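Long-range contact in redox-sensing transcriptional repressor Rex (Thermus thermophilus, PDB 2DT5), which probably represses transcription in response to the cellular NADH/NAD(+) balance, binding DNA as a homodimer: residues Arg79-Cys84 against Arg140-Leu145. The protein carries 1 engineered substitution. Sequence-based numbering, arbitrary orientation.
Sequences RKWGLC and RIEIAL
C84, L83 and I143 bury the most surface where strand 81-84 runs parallel to strand 143-145. The short, apolar side chain of C84 suits a buried face: its SG, held between the backbone N and the carbonyl carbon (chi1 71°), rests 3.6 Å from A144 CB, while C84 CB meets the methyl ends of I141. On the opposite face of the sheet L83 and I143 run alongside each other in the same direction, and L83 CD2 presses 3.5 Å from I143 CB, tighter than ordinary van der Waals contact. Aliphatic side chains suit this face, since L193 and I200 of the second subunit pack on L83 and I143 respectively. The backbone ladder runs from I143 N to G82 O (3.2 Å, almost straight at 179°), through C84 N to I143 O, to L145 N on C84 O (2.8 Å). These are neighbouring central strands of the Rossmann fold, the first of which leads into the glycine-rich segment G87-G92, a loop and the start of helix 90-96, predicted to bind NAD(+). Where the ladder starts, E142 bends at chi2 (77°) and its OE1 takes the N-H of G82 at 2.8 Å, doing what a backbone carbonyl would do further along. An alanine here would keep the CB contact with the W81 ring edge but would probably leave the G82 amide without its acceptor and lose the CG contact with the ring. G82 suits its place because a CB would collide with R140 O.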
# COMPACT_ATOMS: atom_id res chain seq x y z
N ARG B 79 14.79 -7.24 14.82
CA ARG B 79 14.14 -8.07 15.83
C ARG B 79 13.38 -9.15 15.06
O ARG B 79 13.19 -9.02 13.85
CB ARG B 79 13.14 -7.24 16.64
CG ARG B 79 13.76 -6.19 17.55
CD ARG B 79 12.71 -5.20 17.98
NE ARG B 79 13.18 -4.31 19.04
CZ ARG B 79 13.23 -4.63 20.33
NH1 ARG B 79 12.85 -5.84 20.73
NH2 ARG B 79 13.64 -3.74 21.23
N LYS B 80 12.96 -10.21 15.73
CA LYS B 80 12.17 -11.24 15.07
C LYS B 80 10.79 -11.18 15.72
O LYS B 80 10.63 -11.60 16.86
CB LYS B 80 12.78 -12.63 15.26
CG LYS B 80 11.99 -13.73 14.54
CD LYS B 80 12.52 -15.13 14.86
CE LYS B 80 13.92 -15.37 14.30
NZ LYS B 80 13.96 -15.27 12.81
N TRP B 81 9.81 -10.63 15.00
CA TRP B 81 8.46 -10.51 15.54
C TRP B 81 7.60 -11.75 15.27
O TRP B 81 7.68 -12.35 14.20
CB TRP B 81 7.74 -9.31 14.94
CG TRP B 81 8.37 -7.99 15.22
CD1 TRP B 81 9.33 -7.35 14.46
CD2 TRP B 81 8.04 -7.09 16.29
NE1 TRP B 81 9.60 -6.11 15.00
CE2 TRP B 81 8.84 -5.93 16.12
CE3 TRP B 81 7.16 -7.16 17.38
CZ2 TRP B 81 8.76 -4.84 17.00
CZ3 TRP B 81 7.09 -6.07 18.25
CH2 TRP B 81 7.89 -4.93 18.05
N GLY B 82 6.77 -12.11 16.24
CA GLY B 82 5.89 -13.25 16.06
C GLY B 82 4.55 -12.77 15.52
O GLY B 82 3.93 -11.87 16.10
N LEU B 83 4.09 -13.35 14.42
CA LEU B 83 2.81 -12.94 13.84
C LEU B 83 1.79 -14.08 13.81
O LEU B 83 2.13 -15.24 14.01
CB LEU B 83 2.93 -12.43 12.38
CG LEU B 83 4.10 -11.57 11.88
CD1 LEU B 83 3.80 -11.09 10.47
CD2 LEU B 83 4.35 -10.40 12.81
N CYS B 84 0.56 -13.74 13.57
CA CYS B 84 -0.49 -14.73 13.42
C CYS B 84 -1.46 -14.18 12.41
O CYS B 84 -1.51 -12.97 12.14
CB CYS B 84 -1.18 -15.01 14.75
SG CYS B 84 -2.22 -13.65 15.36
N ARG B 140 4.51 -14.84 22.71
CA ARG B 140 4.89 -15.49 21.46
C ARG B 140 4.46 -14.78 20.18
O ARG B 140 5.13 -14.89 19.16
CB ARG B 140 4.36 -16.92 21.43
CG ARG B 140 5.10 -17.89 22.33
CD ARG B 140 4.30 -19.15 22.58
NE ARG B 140 3.06 -19.17 21.80
CZ ARG B 140 2.96 -19.52 20.52
NH1 ARG B 140 4.04 -19.90 19.84
NH2 ARG B 140 1.79 -19.48 19.92
N ILE B 141 3.35 -14.05 20.25
CA ILE B 141 2.82 -13.36 19.09
C ILE B 141 2.47 -11.91 19.40
O ILE B 141 1.60 -11.64 20.22
CB ILE B 141 1.57 -14.07 18.59
CG1 ILE B 141 1.93 -15.51 18.20
CG2 ILE B 141 0.95 -13.29 17.43
CD1 ILE B 141 0.74 -16.40 17.90
N GLU B 142 3.15 -10.98 18.73
CA GLU B 142 2.91 -9.57 18.97
C GLU B 142 2.02 -8.88 17.94
O GLU B 142 1.29 -7.95 18.28
CB GLU B 142 4.24 -8.80 19.03
CG GLU B 142 5.21 -9.20 20.13
CD GLU B 142 5.95 -10.51 19.85
OE1 GLU B 142 6.27 -10.78 18.68
OE2 GLU B 142 6.25 -11.25 20.81
N ILE B 143 2.07 -9.35 16.69
CA ILE B 143 1.30 -8.74 15.61
C ILE B 143 0.29 -9.69 14.96
O ILE B 143 0.60 -10.84 14.66
CB ILE B 143 2.28 -8.22 14.51
CG1 ILE B 143 3.16 -7.11 15.11
CG2 ILE B 143 1.52 -7.77 13.26
CD1 ILE B 143 4.21 -6.54 14.16
N ALA B 144 -0.93 -9.22 14.74
CA ALA B 144 -1.94 -10.07 14.13
C ALA B 144 -2.39 -9.51 12.79
O ALA B 144 -2.63 -8.31 12.67
CB ALA B 144 -3.16 -10.22 15.06
N LEU B 145 -2.49 -10.38 11.78
CA LEU B 145 -2.97 -9.99 10.45
C LEU B 145 -4.47 -10.34 10.46
O LEU B 145 -4.84 -11.52 10.50
CB LEU B 145 -2.22 -10.77 9.35
CG LEU B 145 -0.87 -10.19 8.89
CD1 LEU B 145 0.03 -9.96 10.09
CD2 LEU B 145 -0.18 -11.14 7.89